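Local coordinates for protein DNA ligase (Archaeoglobus fulgidus, PDB 3GDE) that probably seals nicks in double-stranded DNA during replication, recombination and repair, using ATP and passing through an AMP-lysine intermediate, at residues Leu62-Gly67 and Lys137-Leu142; Tyr70-Asn75 and Gly145-Ala150. All coordinates share one frame; numbering follows the deposited sequence.

Interaction 1 (Leu62-Gly67 and Lys137-Leu142)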
# COMPACT_ATOMS: atom_id res chain seq x y z
N LEU A 62 -6.16 -13.10 -2.15
CA LEU A 62 -7.03 -13.85 -3.08
C LEU A 62 -6.22 -14.61 -4.14
O LEU A 62 -6.47 -15.79 -4.39
CB LEU A 62 -8.05 -12.95 -3.78
CG LEU A 62 -9.46 -12.69 -3.23
CD1 LEU A 62 -10.33 -12.04 -4.31
CD2 LEU A 62 -10.14 -13.94 -2.63
N GLY A 63 -5.26 -13.93 -4.77
CA GLY A 63 -4.43 -14.54 -5.81
C GLY A 63 -5.23 -14.84 -7.06
O GLY A 63 -5.01 -15.85 -7.74
N VAL A 64 -6.18 -13.95 -7.35
CA VAL A 64 -7.02 -14.07 -8.53
C VAL A 64 -6.68 -12.95 -9.53
O VAL A 64 -6.97 -11.77 -9.28
CB VAL A 64 -8.52 -14.07 -8.16
CG1 VAL A 64 -9.39 -14.03 -9.39
CG2 VAL A 64 -8.86 -15.30 -7.33
N GLY A 65 -6.04 -13.35 -10.63
CA GLY A 65 -5.73 -12.43 -11.73
C GLY A 65 -6.89 -12.33 -12.71
O GLY A 65 -7.79 -13.20 -12.72
N ILE A 66 -6.87 -11.28 -13.53
CA ILE A 66 -7.93 -11.05 -14.51
C ILE A 66 -8.21 -12.25 -15.43
O ILE A 66 -9.34 -12.45 -15.89
CB ILE A 66 -7.69 -9.73 -15.32
CG1 ILE A 66 -8.99 -9.28 -15.99
CG2 ILE A 66 -6.52 -9.87 -16.32
CD1 ILE A 66 -8.96 -7.90 -16.58
N GLY A 67 -7.17 -13.05 -15.71
CA GLY A 67 -7.29 -14.26 -16.52
C GLY A 67 -8.23 -15.30 -15.93
O GLY A 67 -8.98 -15.94 -16.66
N LYS A 137 -7.58 -23.94 -11.28
CA LYS A 137 -8.83 -24.39 -11.87
C LYS A 137 -9.99 -24.43 -10.85
O LYS A 137 -11.11 -24.07 -11.19
CB LYS A 137 -8.66 -25.75 -12.57
CG LYS A 137 -7.65 -25.75 -13.73
CD LYS A 137 -8.21 -25.13 -15.00
CE LYS A 137 -7.22 -25.25 -16.15
NZ LYS A 137 -7.92 -25.15 -17.48
N ARG A 138 -9.70 -24.86 -9.62
CA ARG A 138 -10.73 -24.80 -8.57
C ARG A 138 -11.16 -23.35 -8.28
O ARG A 138 -12.35 -23.07 -8.12
CB ARG A 138 -10.28 -25.50 -7.28
CG ARG A 138 -11.32 -25.35 -6.20
CD ARG A 138 -10.87 -25.90 -4.88
NE ARG A 138 -11.27 -27.28 -4.79
CZ ARG A 138 -12.23 -27.74 -4.00
NH1 ARG A 138 -12.89 -26.95 -3.17
NH2 ARG A 138 -12.50 -29.03 -4.06
N LYS A 139 -10.19 -22.44 -8.23
CA LYS A 139 -10.49 -21.01 -8.09
C LYS A 139 -11.46 -20.55 -9.16
O LYS A 139 -12.42 -19.85 -8.87
CB LYS A 139 -9.22 -20.17 -8.15
CG LYS A 139 -8.38 -20.26 -6.91
CD LYS A 139 -7.28 -19.23 -6.98
CE LYS A 139 -6.09 -19.64 -6.17
NZ LYS A 139 -5.10 -18.55 -6.19
N ILE A 140 -11.22 -20.95 -10.40
CA ILE A 140 -12.13 -20.63 -11.49
C ILE A 140 -13.52 -21.25 -11.23
O ILE A 140 -14.54 -20.59 -11.44
CB ILE A 140 -11.54 -21.07 -12.86
CG1 ILE A 140 -10.29 -20.23 -13.18
CG2 ILE A 140 -12.59 -20.95 -13.98
CD1 ILE A 140 -9.34 -20.85 -14.25
N MET A 141 -13.56 -22.49 -10.74
CA MET A 141 -14.84 -23.13 -10.44
C MET A 141 -15.61 -22.44 -9.32
O MET A 141 -16.82 -22.30 -9.39
CB MET A 141 -14.64 -24.63 -10.15
CG MET A 141 -14.19 -25.44 -11.38
SD MET A 141 -15.06 -24.94 -12.89
CE MET A 141 -16.71 -25.50 -12.48
N LEU A 142 -14.89 -21.97 -8.29
CA LEU A 142 -15.49 -21.21 -7.19
C LEU A 142 -16.03 -19.85 -7.63
O LEU A 142 -17.13 -19.46 -7.25
CB LEU A 142 -14.50 -21.05 -6.03
CG LEU A 142 -14.24 -22.32 -5.21
CD1 LEU A 142 -13.03 -22.12 -4.30
CD2 LEU A 142 -15.49 -22.74 -4.42
O HOH W 1 -5.23 -18.29 -3.61

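Interaction 2 (Tyr70-Asn75 and Gly145-Ala150)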
# COMPACT_ATOMS: atom_id res chain seq x y z
N TYR A 70 -11.78 -13.99 -16.54
CA TYR A 70 -12.18 -14.29 -17.92
C TYR A 70 -12.74 -15.71 -18.09
O TYR A 70 -13.82 -15.88 -18.65
CB TYR A 70 -11.02 -14.06 -18.89
CG TYR A 70 -10.83 -12.61 -19.29
CD1 TYR A 70 -9.60 -11.96 -19.07
CD2 TYR A 70 -11.86 -11.88 -19.87
CE1 TYR A 70 -9.42 -10.63 -19.43
CE2 TYR A 70 -11.69 -10.56 -20.23
CZ TYR A 70 -10.47 -9.94 -20.01
OH TYR A 70 -10.31 -8.63 -20.38
N GLU A 71 -12.00 -16.70 -17.61
CA GLU A 71 -12.43 -18.10 -17.69
C GLU A 71 -13.76 -18.35 -16.97
O GLU A 71 -14.61 -19.09 -17.49
CB GLU A 71 -11.35 -19.03 -17.12
CG GLU A 71 -9.94 -18.80 -17.68
CD GLU A 71 -9.68 -19.54 -18.98
OE1 GLU A 71 -10.21 -19.12 -20.04
OE2 GLU A 71 -8.92 -20.53 -18.95
N ALA A 72 -13.94 -17.76 -15.79
CA ALA A 72 -15.19 -17.90 -15.04
C ALA A 72 -16.36 -17.26 -15.79
O ALA A 72 -17.44 -17.84 -15.87
CB ALA A 72 -15.07 -17.29 -13.64
N LEU A 73 -16.12 -16.09 -16.35
CA LEU A 73 -17.12 -15.38 -17.15
C LEU A 73 -17.47 -16.15 -18.43
O LEU A 73 -18.62 -16.16 -18.85
CB LEU A 73 -16.67 -13.94 -17.44
CG LEU A 73 -16.73 -12.97 -16.24
CD1 LEU A 73 -15.99 -11.66 -16.51
CD2 LEU A 73 -18.16 -12.68 -15.82
N GLU A 74 -16.46 -16.78 -19.03
CA GLU A 74 -16.64 -17.72 -20.14
C GLU A 74 -17.60 -18.84 -19.73
O GLU A 74 -18.56 -19.14 -20.45
CB GLU A 74 -15.31 -18.39 -20.46
CG GLU A 74 -14.43 -17.77 -21.49
CD GLU A 74 -13.69 -18.86 -22.27
OE1 GLU A 74 -14.31 -19.44 -23.18
OE2 GLU A 74 -12.52 -19.15 -21.94
N ASN A 75 -17.30 -19.48 -18.60
CA ASN A 75 -18.10 -20.60 -18.11
C ASN A 75 -19.57 -20.26 -17.93
O ASN A 75 -20.43 -21.03 -18.36
CB ASN A 75 -17.56 -21.15 -16.79
CG ASN A 75 -16.23 -21.87 -16.94
OD1 ASN A 75 -15.47 -21.99 -15.98
ND2 ASN A 75 -15.95 -22.35 -18.15
N GLY A 145 -19.13 -20.48 -9.75
CA GLY A 145 -20.28 -20.73 -8.91
C GLY A 145 -20.89 -19.45 -8.37
O GLY A 145 -22.11 -19.35 -8.23
N LEU A 146 -20.03 -18.47 -8.09
CA LEU A 146 -20.46 -17.19 -7.54
C LEU A 146 -21.16 -16.35 -8.62
O LEU A 146 -22.23 -15.76 -8.37
CB LEU A 146 -19.25 -16.46 -6.97
CG LEU A 146 -19.34 -15.71 -5.64
CD1 LEU A 146 -19.87 -16.60 -4.50
CD2 LEU A 146 -17.96 -15.13 -5.29
N TYR A 147 -20.58 -16.30 -9.82
CA TYR A 147 -21.18 -15.59 -10.95
C TYR A 147 -22.51 -16.20 -11.40
O TYR A 147 -23.37 -15.50 -11.90
CB TYR A 147 -20.22 -15.54 -12.14
CG TYR A 147 -19.15 -14.49 -12.07
CD1 TYR A 147 -17.81 -14.84 -12.22
CD2 TYR A 147 -19.46 -13.14 -11.89
CE1 TYR A 147 -16.79 -13.86 -12.17
CE2 TYR A 147 -18.46 -12.16 -11.83
CZ TYR A 147 -17.13 -12.53 -11.98
OH TYR A 147 -16.13 -11.58 -11.93
N GLY A 148 -22.65 -17.52 -11.24
CA GLY A 148 -23.91 -18.21 -11.53
C GLY A 148 -25.05 -17.84 -10.59
O GLY A 148 -26.22 -17.98 -10.96
N LEU A 149 -24.73 -17.37 -9.39
CA LEU A 149 -25.74 -17.02 -8.38
C LEU A 149 -25.98 -15.51 -8.23
O LEU A 149 -26.95 -15.09 -7.59
CB LEU A 149 -25.34 -17.59 -7.02
CG LEU A 149 -25.75 -18.98 -6.50
CD1 LEU A 149 -26.44 -19.87 -7.51
CD2 LEU A 149 -24.51 -19.65 -5.93
N ALA A 150 -25.11 -14.70 -8.83
CA ALA A 150 -25.11 -13.26 -8.63
C ALA A 150 -26.06 -12.50 -9.57
O ALA A 150 -26.29 -12.92 -10.70
CB ALA A 150 -23.70 -12.72 -8.79

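Interaction 1 (Leu62-Gly67 and Lys137-Leu142)
A single lysine reaching from the side of one helix to the carbonyls of the loop that leads into another makes this contact: K139, on helix 135-149, reaches across at the protein surface to G63 in the all-helical N-terminal region of the ligase. Its CG lies beside the backbone N (chi1 -74°) and the chain runs extended from there, which carries the ammonium out to the loop. K139 NZ donates to G63 O at 3.1 Å. The donor comes in above the carbonyl plane, 47° out of it, and the C=O...N angle is 115°. The neighbouring carbonyl may be reached through solvent: a water accepts from K139 NZ at 2.6 Å. That water lies 2.9 Å from L62 O, to which it can bridge, so one ammonium may tie two successive carbonyls of the loop. G63 has a positive phi, a conformation that suits glycine. Nearer the helix along the lysine chain, V64 CG2 lies loosely against the aliphatic part, 4.3 Å from K139 CD. With a methionine in place of K139, G63 O and the water would probably lose their donor, and the loop would be less firmly tied to the helix. Around the contact, V64 also leans on I127 of helix 117-129 and I162 of helix 152-162, while K139 touches L68, just inside helix 66-77, whose N-cap is G65.

Interaction 2 (Tyr70-Asn75 and Gly145-Ala150)
The phenol ring of Y147 carries this contact, with L73 over one face and A72 at its edge. L73 CD2 sits almost exactly above the ring centre, 3.9 Å from the centroid and 6° off the normal, so that a methyl group points its hydrogens into the pi cloud in a CH-pi contact. L73 CD2 lies 4.0 Å from Y147 CZ and at much the same distance from the other ring carbons, and the leucine side chain crosses the tyrosine at a slant. A72 CB comes in near the ring plane and meets the side of the ring at Y147 CD1, 3.9 Å away. Consecutive residues of helix 66-77 thus hold the ring in two different ways, one from above and one from the rim. Both larger side chains turn CG to the side of the backbone N, with chi1 -73° in L73 and -80° in Y147; in the tyrosine this sends the ring out from helix 135-149 toward the facing helix. The contact itself is apolar and buried, and the backbones come closest at L73 and Y147, whose CA atoms lie 7.4 Å apart. The polar end of the ring is served by a third helix: Y147 OH is hydrogen-bonded to T159 OG1 of helix 152-162, which would help hold the far end of the ring in place. A72 also packs on L143 and T144, one turn earlier on helix 135-149, where T144 OG1 is hydrogen-bonded to N75 OD1. Beyond the pair, Y70 packs on helix 81-91 and L146 on helix 117-129.

From the N terminus the chain passes through 62-67, enters helix 66-77 and runs on through 70-75; 69 residues after each segment, mostly helical, it returns along helix 135-149, first at 137-142 and then at 145-150. Each contact therefore closes a long loop, and because the four segments alternate, the loops cross. The two helices are steeply inclined to each other yet touch at more than one place: interaction 1 ties the entry of the first to the early turns of the second, interaction 2 joins them further along. Their centres are 10 Å apart, and I140 bridges them, I140 CG2 packing 3.9 Å from E71 CB. Both belong to the N-terminal DNA ligase region, away from the predicted ATP-binding residues.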